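Local coordinates for protein bifunctional cytochrome P450/NADPH--P450 reductase (Deinococcus aerius, PDB 7F3H) that catalyses hydroxylation of organic substrates at a heme iron, probably using NADPH electrons delivered through its fused reductase part, at residues F32-R37 and L360-R366; W329-P333 and V438-I444. All coordinates share one frame. Residue numbers count along the deposited sequence, not the author numbering.

In the fold
Contact 2 lines the heme pocket, while contact 1 lies farther out in the same cytochrome P450 fold; the contact centres are about 13 Å apart. The centre of contact 1 is about 18 Å, and that of contact 2 about 8 Å, from the centre of the chain. The side chain of P362 is about 11 Å from the heme, whereas T331 and I332 are part of its pocket. The two meet where helix 361-365 begins: I361 N lies 3.2 Å from P333 O, a probable hydrogen bond, while I361 CG2 packs 3.7 Å from S330 CB. Their segments alternate along the chain. In space, 329-333 touches both 438-444 and 360-366, with the amino-terminal helix packed beyond.

Contact 1. Residues F32-R37 and L360-R366; sequences FFQLAR and LIPALHR
Residues F32-R37 form regular helix, and L360 is the N-cap of the short helix 361-365. The segment axes approach to 9.1 Å and cross at -42°, with F33 and A363 opposite each other (CA to CA 5.6 Å). Apolar packing dominates. L360 points at the other helix, its CD2 3.5 Å from A36 CB and its CD1 3.5 Å from F32 CB. A36 CB meets A363 CB at 3.7 Å, an approach that two small alanines permit. F33, in the t rotamer (chi2 86°), brings ring atom CD1 to 3.8 Å from P362 CB, while its CE1 lies 3.8 Å from R366 CD. No hydrogen bond crosses. At the polar end R37 NH1 comes to 3.6 Å from R366 O, but the guanidiniums of R37 and R366 both form salt bridges with D375, so one carboxylate is shared by two positive charges. The arrangement belongs to the cytochrome P450 fold: an amino-terminal helix packs on the short helix that follows strand 356-359 of the mixed β-sheet.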
ATOM      1  N   PHE A  32      -0.817  -0.350 -19.359  1.00 28.62           N
ATOM      2  CA  PHE A  32      -0.031  -1.582 -19.402  1.00 31.41           C
ATOM      3  C   PHE A  32      -0.935  -2.797 -19.297  1.00 29.04           C
ATOM      4  O   PHE A  32      -0.702  -3.814 -19.953  1.00 26.35           O
ATOM      5  CB  PHE A  32       0.993  -1.607 -18.272  1.00 30.74           C
ATOM      6  CG  PHE A  32       1.949  -0.464 -18.296  1.00 30.69           C
ATOM      7  CD1 PHE A  32       2.274   0.162 -19.488  1.00 26.42           C
ATOM      8  CD2 PHE A  32       2.527  -0.019 -17.115  1.00 29.95           C
ATOM      9  CE1 PHE A  32       3.175   1.208 -19.499  1.00 31.63           C
ATOM     10  CE2 PHE A  32       3.431   1.024 -17.117  1.00 33.03           C
ATOM     11  CZ  PHE A  32       3.755   1.646 -18.312  1.00 30.93           C
ATOM     12  N   PHE A  33      -1.974  -2.699 -18.469  1.00 30.69           N
ATOM     13  CA  PHE A  33      -2.925  -3.794 -18.319  1.00 33.11           C
ATOM     14  C   PHE A  33      -3.638  -4.125 -19.637  1.00 38.45           C
ATOM     15  O   PHE A  33      -3.769  -5.311 -19.999  1.00 38.59           O
ATOM     16  CB  PHE A  33      -3.918  -3.444 -17.228  1.00 31.03           C
ATOM     17  CG  PHE A  33      -5.020  -4.423 -17.097  1.00 35.97           C
ATOM     18  CD1 PHE A  33      -4.865  -5.555 -16.307  1.00 35.50           C
ATOM     19  CD2 PHE A  33      -6.228  -4.217 -17.751  1.00 38.01           C
ATOM     20  CE1 PHE A  33      -5.893  -6.472 -16.171  1.00 35.19           C
ATOM     21  CE2 PHE A  33      -7.257  -5.133 -17.625  1.00 42.10           C
ATOM     22  CZ  PHE A  33      -7.084  -6.267 -16.825  1.00 41.26           C
ATOM     23  N   GLN A  34      -4.088  -3.095 -20.379  1.00 35.63           N
ATOM     24  CA  GLN A  34      -4.742  -3.347 -21.673  1.00 34.81           C
ATOM     25  C   GLN A  34      -3.770  -4.005 -22.656  1.00 36.03           C
ATOM     26  O   GLN A  34      -4.100  -5.024 -23.295  1.00 39.89           O
ATOM     27  CB  GLN A  34      -5.291  -2.053 -22.279  1.00 30.04           C
ATOM     28  CG  GLN A  34      -6.616  -1.543 -21.714  1.00 44.23           C
ATOM     29  CD  GLN A  34      -7.720  -2.607 -21.543  1.00 47.19           C
ATOM     30  OE1 GLN A  34      -8.423  -2.617 -20.527  1.00 51.20           O
ATOM     31  NE2 GLN A  34      -7.890  -3.475 -22.539  1.00 46.89           N
ATOM     32  N   LEU A  35      -2.555  -3.438 -22.793  1.00 32.10           N
ATOM     33  CA  LEU A  35      -1.532  -4.141 -23.572  1.00 36.75           C
ATOM     34  C   LEU A  35      -1.401  -5.594 -23.162  1.00 37.22           C
ATOM     35  O   LEU A  35      -1.393  -6.480 -24.025  1.00 42.52           O
ATOM     36  CB  LEU A  35      -0.145  -3.527 -23.492  1.00 36.00           C
ATOM     37  CG  LEU A  35       0.214  -2.413 -24.422  1.00 47.83           C
ATOM     38  CD1 LEU A  35       1.637  -1.944 -24.056  1.00 40.96           C
ATOM     39  CD2 LEU A  35       0.166  -3.079 -25.806  1.00 41.93           C
ATOM     40  N   ALA A  36      -1.241  -5.855 -21.861  1.00 32.15           N
ATOM     41  CA  ALA A  36      -1.030  -7.226 -21.413  1.00 33.73           C
ATOM     42  C   ALA A  36      -2.154  -8.118 -21.916  1.00 36.89           C
ATOM     43  O   ALA A  36      -1.917  -9.254 -22.348  1.00 36.21           O
ATOM     44  CB  ALA A  36      -0.935  -7.278 -19.895  1.00 27.64           C
ATOM     45  N   ARG A  37      -3.375  -7.574 -21.961  1.00 37.44           N
ATOM     46  CA  ARG A  37      -4.498  -8.375 -22.443  1.00 44.03           C
ATOM     47  C   ARG A  37      -4.396  -8.652 -23.933  1.00 42.73           C
ATOM     48  O   ARG A  37      -4.954  -9.649 -24.400  1.00 42.13           O
ATOM     49  CB  ARG A  37      -5.814  -7.640 -22.184  1.00 37.44           C
ATOM     50  CG  ARG A  37      -6.355  -7.813 -20.805  1.00 43.38           C
ATOM     51  CD  ARG A  37      -6.831  -9.246 -20.569  1.00 50.10           C
ATOM     52  NE  ARG A  37      -7.784  -9.278 -19.465  1.00 53.29           N
ATOM     53  CZ  ARG A  37      -7.463  -9.587 -18.213  1.00 50.04           C
ATOM     54  NH1 ARG A  37      -6.201  -9.878 -17.907  1.00 47.38           N
ATOM     55  NH2 ARG A  37      -8.403  -9.584 -17.268  1.00 53.04           N
ATOM     56  N   LEU A 360       3.540  -6.788 -13.439  1.00 25.23           N
ATOM     57  CA  LEU A 360       2.293  -6.090 -13.779  1.00 29.53           C
ATOM     58  C   LEU A 360       1.139  -6.697 -12.970  1.00 27.70           C
ATOM     59  O   LEU A 360       0.333  -7.494 -13.457  1.00 28.87           O
ATOM     60  CB  LEU A 360       2.068  -6.144 -15.288  1.00 26.57           C
ATOM     61  CG  LEU A 360       0.909  -5.337 -15.849  1.00 31.09           C
ATOM     62  CD1 LEU A 360       1.024  -3.831 -15.509  1.00 25.58           C
ATOM     63  CD2 LEU A 360       0.818  -5.576 -17.357  1.00 23.79           C
ATOM     64  N   ILE A 361       1.053  -6.238 -11.707  1.00 23.11           N
ATOM     65  CA  ILE A 361       0.175  -6.886 -10.722  1.00 25.09           C
ATOM     66  C   ILE A 361      -1.272  -6.999 -11.187  1.00 30.59           C
ATOM     67  O   ILE A 361      -1.864  -8.079 -11.033  1.00 28.51           O
ATOM     68  CB  ILE A 361       0.293  -6.162  -9.369  1.00 25.64           C
ATOM     69  CG1 ILE A 361       1.719  -6.181  -8.799  1.00 22.37           C
ATOM     70  CG2 ILE A 361      -0.676  -6.753  -8.339  1.00 25.24           C
ATOM     71  CD1 ILE A 361       2.268  -7.617  -8.443  1.00 22.52           C
ATOM     72  N   PRO A 362      -1.915  -5.964 -11.727  1.00 29.78           N
ATOM     73  CA  PRO A 362      -3.294  -6.157 -12.187  1.00 29.46           C
ATOM     74  C   PRO A 362      -3.432  -7.260 -13.217  1.00 30.69           C
ATOM     75  O   PRO A 362      -4.392  -8.041 -13.159  1.00 32.51           O
ATOM     76  CB  PRO A 362      -3.674  -4.793 -12.771  1.00 22.17           C
ATOM     77  CG  PRO A 362      -2.728  -3.863 -12.191  1.00 31.26           C
ATOM     78  CD  PRO A 362      -1.471  -4.576 -11.918  1.00 30.18           C
ATOM     79  N   ALA A 363      -2.497  -7.345 -14.167  1.00 30.95           N
ATOM     80  CA  ALA A 363      -2.594  -8.393 -15.171  1.00 29.07           C
ATOM     81  C   ALA A 363      -2.324  -9.761 -14.551  1.00 29.20           C
ATOM     82  O   ALA A 363      -2.964 -10.750 -14.924  1.00 29.82           O
ATOM     83  CB  ALA A 363      -1.642  -8.096 -16.326  1.00 23.98           C
ATOM     84  N   LEU A 364      -1.368  -9.836 -13.615  1.00 31.45           N
ATOM     85  CA  LEU A 364      -1.068 -11.088 -12.912  1.00 29.26           C
ATOM     86  C   LEU A 364      -2.238 -11.541 -12.036  1.00 30.94           C
ATOM     87  O   LEU A 364      -2.601 -12.731 -12.004  1.00 26.28           O
ATOM     88  CB  LEU A 364       0.201 -10.909 -12.079  1.00 27.59           C
ATOM     89  CG  LEU A 364       0.549 -12.024 -11.088  1.00 27.54           C
ATOM     90  CD1 LEU A 364       0.985 -13.311 -11.774  1.00 29.01           C
ATOM     91  CD2 LEU A 364       1.603 -11.544 -10.174  1.00 24.88           C
ATOM     92  N   HIS A 365      -2.809 -10.608 -11.277  1.00 27.36           N
ATOM     93  CA  HIS A 365      -3.897 -10.905 -10.366  1.00 28.02           C
ATOM     94  C   HIS A 365      -5.158 -11.327 -11.101  1.00 30.18           C
ATOM     95  O   HIS A 365      -6.116 -11.782 -10.455  1.00 29.29           O
ATOM     96  CB  HIS A 365      -4.147  -9.686  -9.500  1.00 28.32           C
ATOM     97  CG  HIS A 365      -3.219  -9.588  -8.332  1.00 25.89           C
ATOM     98  ND1 HIS A 365      -3.377  -8.650  -7.337  1.00 27.87           N
ATOM     99  CD2 HIS A 365      -2.148 -10.337  -7.977  1.00 29.09           C
ATOM    100  CE1 HIS A 365      -2.439  -8.821  -6.418  1.00 29.45           C
ATOM    101  NE2 HIS A 365      -1.683  -9.843  -6.782  1.00 28.77           N
ATOM    102  N   ARG A 366      -5.192 -11.121 -12.421  1.00 27.84           N
ATOM    103  CA  ARG A 366      -6.315 -11.467 -13.277  1.00 28.58           C
ATOM    104  C   ARG A 366      -5.930 -12.417 -14.412  1.00 29.08           C
ATOM    105  O   ARG A 366      -6.617 -12.459 -15.434  1.00 32.29           O
ATOM    106  CB  ARG A 366      -6.904 -10.192 -13.864  1.00 29.03           C
ATOM    107  CG  ARG A 366      -7.572  -9.323 -12.868  1.00 30.16           C
ATOM    108  CD  ARG A 366      -8.157  -8.188 -13.630  1.00 34.45           C
ATOM    109  NE  ARG A 366      -8.480  -7.084 -12.756  1.00 40.71           N
ATOM    110  CZ  ARG A 366      -9.692  -6.551 -12.672  1.00 39.75           C
ATOM    111  NH1 ARG A 366     -10.662  -7.047 -13.423  1.00 33.65           N
ATOM    112  NH2 ARG A 366      -9.928  -5.536 -11.833  1.00 40.84           N
TER

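Contact 2. Residues W329-P333 and V438-I444; sequences WSTIP and VKQSLTI. With HEM (protoporphyrin IX containing Fe), chain E.
This contact lies in the heme pocket of a P450, where the loop after helix 317-329 meets the turn of the hairpin 438-446; in relatives both regions commonly line the substrate cavity. Segment 329-333 is irregular, with CA pairs T331-I444 at 5.0 Å and I332-T443 at 4.9 Å. T331 O accepts the one crossing hydrogen bond, from I444 N (3.0 Å, 146°), and a CA-H...O contact from T443 CA (3.0 Å). S441 N to T443 O, 2.7 Å, closes the turn. Around this joint I444 (chi1 p, chi2 t) wedges its CD1 3.9 Å from W329 CE3, at the indole edge, and its CG2 3.9 Å from P333 CG; V438 CG2 touches W329 CZ3 at 3.9 Å. I332 points away from the hairpin, its extended m,t side chain setting CD1 3.7 Å from heme C1D. T331 OG1, hydrogen-bonded to T271 O, is 3.4 Å from heme CBC. One backbone hydrogen bond and apolar side chains, branched (I444, V438) and ring (W329, P333), thus join loop to hairpin beside the porphyrin.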
ATOM      1  N   TRP A 329      -7.537  -4.605  -6.978  1.00 26.82           N
ATOM      2  CA  TRP A 329      -7.016  -3.226  -6.918  1.00 30.04           C
ATOM      3  C   TRP A 329      -5.875  -3.107  -5.894  1.00 28.76           C
ATOM      4  O   TRP A 329      -5.896  -2.297  -4.975  1.00 26.27           O
ATOM      5  CB  TRP A 329      -8.146  -2.232  -6.611  1.00 26.24           C
ATOM      6  CG  TRP A 329      -9.107  -2.053  -7.761  1.00 27.41           C
ATOM      7  CD1 TRP A 329     -10.414  -2.464  -7.830  1.00 28.34           C
ATOM      8  CD2 TRP A 329      -8.813  -1.431  -9.023  1.00 28.65           C
ATOM      9  NE1 TRP A 329     -10.952  -2.127  -9.066  1.00 30.36           N
ATOM     10  CE2 TRP A 329      -9.980  -1.510  -9.816  1.00 27.87           C
ATOM     11  CE3 TRP A 329      -7.677  -0.804  -9.550  1.00 25.95           C
ATOM     12  CZ2 TRP A 329     -10.041  -0.984 -11.101  1.00 30.71           C
ATOM     13  CZ3 TRP A 329      -7.736  -0.289 -10.831  1.00 31.25           C
ATOM     14  CH2 TRP A 329      -8.913  -0.377 -11.592  1.00 35.54           C
ATOM     15  N   SER A 330      -4.863  -3.962  -6.056  1.00 27.70           N
ATOM     16  CA  SER A 330      -3.631  -3.880  -5.273  1.00 26.75           C
ATOM     17  C   SER A 330      -2.969  -2.509  -5.446  1.00 30.35           C
ATOM     18  O   SER A 330      -2.679  -2.072  -6.573  1.00 27.72           O
ATOM     19  CB  SER A 330      -2.714  -5.021  -5.721  1.00 30.49           C
ATOM     20  OG  SER A 330      -1.620  -5.225  -4.869  1.00 28.57           O
ATOM     21  N   THR A 331      -2.691  -1.839  -4.322  1.00 24.31           N
ATOM     22  CA  THR A 331      -2.413  -0.413  -4.383  1.00 27.09           C
ATOM     23  C   THR A 331      -0.956  -0.078  -4.696  1.00 31.44           C
ATOM     24  O   THR A 331      -0.675   1.063  -5.081  1.00 30.96           O
ATOM     25  CB  THR A 331      -2.856   0.282  -3.082  1.00 29.76           C
ATOM     26  OG1 THR A 331      -2.222  -0.328  -1.943  1.00 33.09           O
ATOM     27  CG2 THR A 331      -4.384   0.163  -2.908  1.00 28.06           C
ATOM     28  N   ILE A 332      -0.019  -1.015  -4.559  1.00 29.23           N
ATOM     29  CA  ILE A 332       1.266  -0.812  -5.233  1.00 26.85           C
ATOM     30  C   ILE A 332       1.306  -1.774  -6.406  1.00 24.95           C
ATOM     31  O   ILE A 332       1.652  -2.958  -6.237  1.00 26.37           O
ATOM     32  CB  ILE A 332       2.498  -1.006  -4.337  1.00 25.24           C
ATOM     33  CG1 ILE A 332       2.485  -0.086  -3.106  1.00 25.50           C
ATOM     34  CG2 ILE A 332       3.729  -0.699  -5.171  1.00 26.21           C
ATOM     35  CD1 ILE A 332       3.678  -0.325  -2.119  1.00 19.63           C
ATOM     36  N   PRO A 333       0.918  -1.329  -7.599  1.00 25.63           N
ATOM     37  CA  PRO A 333       0.641  -2.276  -8.695  1.00 28.03           C
ATOM     38  C   PRO A 333       1.764  -2.552  -9.698  1.00 26.44           C
ATOM     39  O   PRO A 333       1.515  -3.295 -10.653  1.00 26.83           O
ATOM     40  CB  PRO A 333      -0.550  -1.598  -9.388  1.00 28.67           C
ATOM     41  CG  PRO A 333      -0.255  -0.103  -9.246  1.00 28.21           C
ATOM     42  CD  PRO A 333       0.501   0.048  -7.920  1.00 25.98           C
ATOM     43  N   VAL A 438      -9.104   6.302 -11.262  1.00 39.04           N
ATOM     44  CA  VAL A 438      -7.919   5.835 -10.547  1.00 37.44           C
ATOM     45  C   VAL A 438      -6.753   6.794 -10.788  1.00 36.09           C
ATOM     46  O   VAL A 438      -6.496   7.203 -11.926  1.00 39.02           O
ATOM     47  CB  VAL A 438      -7.563   4.405 -10.975  1.00 34.12           C
ATOM     48  CG1 VAL A 438      -6.340   3.925 -10.222  1.00 34.30           C
ATOM     49  CG2 VAL A 438      -8.749   3.497 -10.736  1.00 28.07           C
ATOM     50  N   LYS A 439      -6.084   7.210  -9.720  1.00 36.74           N
ATOM     51  CA  LYS A 439      -4.881   8.023  -9.847  1.00 37.58           C
ATOM     52  C   LYS A 439      -3.682   7.227  -9.342  1.00 35.55           C
ATOM     53  O   LYS A 439      -3.753   6.562  -8.294  1.00 37.16           O
ATOM     54  CB  LYS A 439      -5.009   9.361  -9.092  1.00 45.16           C
ATOM     55  CG  LYS A 439      -3.776  10.326  -9.206  1.00 50.12           C
ATOM     56  CD  LYS A 439      -3.579  11.099 -10.513  1.00 52.42           C
ATOM     57  CE  LYS A 439      -4.589  12.260 -10.551  1.00 55.71           C
ATOM     58  NZ  LYS A 439      -4.277  13.306  -9.497  1.00 57.79           N
ATOM     59  N   GLN A 440      -2.595   7.290 -10.114  1.00 34.80           N
ATOM     60  CA  GLN A 440      -1.347   6.598  -9.839  1.00 35.78           C
ATOM     61  C   GLN A 440      -0.263   7.604  -9.450  1.00 34.88           C
ATOM     62  O   GLN A 440       0.021   8.544 -10.199  1.00 30.28           O
ATOM     63  CB  GLN A 440      -0.898   5.791 -11.057  1.00 26.18           C
ATOM     64  CG  GLN A 440       0.255   4.883 -10.695  1.00 25.75           C
ATOM     65  CD  GLN A 440       0.646   3.985 -11.822  1.00 29.87           C
ATOM     66  OE1 GLN A 440       0.231   4.187 -12.977  1.00 32.00           O
ATOM     67  NE2 GLN A 440       1.447   2.977 -11.511  1.00 30.34           N
ATOM     68  N   SER A 441       0.347   7.381  -8.283  1.00 33.83           N
ATOM     69  CA  SER A 441       1.557   8.032  -7.806  1.00 27.63           C
ATOM     70  C   SER A 441       2.517   6.939  -7.356  1.00 35.51           C
ATOM     71  O   SER A 441       2.906   6.083  -8.161  1.00 40.73           O
ATOM     72  CB  SER A 441       1.218   8.991  -6.673  1.00 37.07           C
ATOM     73  OG  SER A 441       0.671   8.279  -5.572  1.00 37.74           O
ATOM     74  N   LEU A 442       2.939   6.948  -6.087  1.00 36.91           N
ATOM     75  CA  LEU A 442       3.571   5.742  -5.558  1.00 38.80           C
ATOM     76  C   LEU A 442       2.565   4.593  -5.544  1.00 35.22           C
ATOM     77  O   LEU A 442       2.911   3.445  -5.853  1.00 42.65           O
ATOM     78  CB  LEU A 442       4.143   6.001  -4.159  1.00 38.27           C
ATOM     79  CG  LEU A 442       5.088   4.974  -3.510  1.00 47.56           C
ATOM     80  CD1 LEU A 442       6.538   5.198  -3.984  1.00 39.80           C
ATOM     81  CD2 LEU A 442       4.990   4.950  -1.948  1.00 36.81           C
ATOM     82  N   THR A 443       1.300   4.908  -5.251  1.00 29.87           N
ATOM     83  CA  THR A 443       0.182   3.987  -5.106  1.00 34.21           C
ATOM     84  C   THR A 443      -0.911   4.356  -6.109  1.00 31.95           C
ATOM     85  O   THR A 443      -0.789   5.317  -6.865  1.00 35.13           O
ATOM     86  CB  THR A 443      -0.368   4.028  -3.682  1.00 33.40           C
ATOM     87  OG1 THR A 443      -0.516   5.397  -3.303  1.00 39.30           O
ATOM     88  CG2 THR A 443       0.600   3.344  -2.696  1.00 32.29           C
ATOM     89  N   ILE A 444      -1.950   3.527  -6.170  1.00 33.85           N
ATOM     90  CA  ILE A 444      -3.166   3.810  -6.928  1.00 33.38           C
ATOM     91  C   ILE A 444      -4.312   3.981  -5.967  1.00 33.93           C
ATOM     92  O   ILE A 444      -4.305   3.485  -4.832  1.00 35.60           O
ATOM     93  CB  ILE A 444      -3.538   2.773  -8.006  1.00 28.33           C
ATOM     94  CG1 ILE A 444      -3.581   1.388  -7.382  1.00 29.34           C
ATOM     95  CG2 ILE A 444      -2.682   2.925  -9.224  1.00 23.43           C
ATOM     96  CD1 ILE A 444      -4.116   0.328  -8.310  1.00 27.48           C
TER
HETATM   97  CHA HEM E 601       6.912  -3.103   1.460  1.00 23.29           C
HETATM   98  CHB HEM E 601       5.448  -0.981   5.579  1.00 25.55           C
HETATM   99  CHC HEM E 601       0.816  -1.391   4.118  1.00 27.38           C
HETATM  100  CHD HEM E 601       2.308  -3.238  -0.110  1.00 21.49           C
HETATM  101  C1A HEM E 601       6.914  -2.504   2.696  1.00 25.76           C
HETATM  102  C2A HEM E 601       8.095  -2.143   3.450  1.00 29.25           C
HETATM  103  C3A HEM E 601       7.710  -1.587   4.610  1.00 25.52           C
HETATM  104  C4A HEM E 601       6.258  -1.505   4.590  1.00 24.07           C
HETATM  105  CMA HEM E 601       8.643  -1.064   5.733  1.00 19.69           C
HETATM  106  CAA HEM E 601       9.529  -2.475   3.008  1.00 26.97           C
HETATM  107  CBA HEM E 601       9.900  -3.823   3.639  1.00 26.10           C
HETATM  108  CGA HEM E 601      11.343  -4.228   3.338  1.00 31.28           C
HETATM  109  O1A HEM E 601      12.021  -4.647   4.315  1.00 29.44           O
HETATM  110  O2A HEM E 601      11.889  -4.057   2.206  1.00 26.62           O
HETATM  111  C1B HEM E 601       4.069  -0.937   5.576  1.00 24.15           C
HETATM  112  C2B HEM E 601       3.214  -0.447   6.650  1.00 23.56           C
HETATM  113  C3B HEM E 601       1.939  -0.613   6.253  1.00 23.47           C
HETATM  114  C4B HEM E 601       1.953  -1.139   4.900  1.00 28.11           C
HETATM  115  CMB HEM E 601       3.735   0.066   8.008  1.00 18.29           C
HETATM  116  CAB HEM E 601       0.609  -0.215   6.929  1.00 25.68           C
HETATM  117  CBB HEM E 601       0.508   0.498   8.054  1.00 35.04           C
HETATM  118  C1C HEM E 601       0.803  -1.915   2.835  1.00 26.63           C
HETATM  119  C2C HEM E 601      -0.377  -2.253   2.028  1.00 28.38           C
HETATM  120  C3C HEM E 601       0.100  -2.742   0.867  1.00 24.07           C
HETATM  121  C4C HEM E 601       1.530  -2.772   0.915  1.00 21.28           C
HETATM  122  CMC HEM E 601      -1.859  -2.027   2.447  1.00 25.84           C
HETATM  123  CAC HEM E 601      -0.602  -3.274  -0.373  1.00 27.07           C
HETATM  124  CBC HEM E 601      -1.923  -3.345  -0.460  1.00 35.57           C
HETATM  125  C1D HEM E 601       3.682  -3.359  -0.060  1.00 23.81           C
HETATM  126  C2D HEM E 601       4.541  -3.831  -1.143  1.00 24.60           C
HETATM  127  C3D HEM E 601       5.792  -3.789  -0.688  1.00 22.22           C
HETATM  128  C4D HEM E 601       5.797  -3.283   0.670  1.00 24.65           C
HETATM  129  CMD HEM E 601       4.102  -4.310  -2.552  1.00 17.46           C
HETATM  130  CAD HEM E 601       7.009  -4.194  -1.499  1.00 21.13           C
HETATM  131  CBD HEM E 601       7.387  -2.928  -2.221  1.00 21.33           C
HETATM  132  CGD HEM E 601       8.494  -3.169  -3.191  1.00 27.53           C
HETATM  133  O1D HEM E 601       9.111  -2.138  -3.553  1.00 28.68           O
HETATM  134  O2D HEM E 601       8.753  -4.351  -3.591  1.00 30.36           O
HETATM  135  NA  HEM E 601       5.818  -2.071   3.411  1.00 23.77           N
HETATM  136  NB  HEM E 601       3.274  -1.359   4.537  1.00 23.11           N
HETATM  137  NC  HEM E 601       1.944  -2.233   2.110  1.00 21.14           N
HETATM  138  ND  HEM E 601       4.484  -3.039   1.025  1.00 20.20           N
HETATM  139 FE   HEM E 601       3.887  -2.307   2.772  1.00 28.73          FE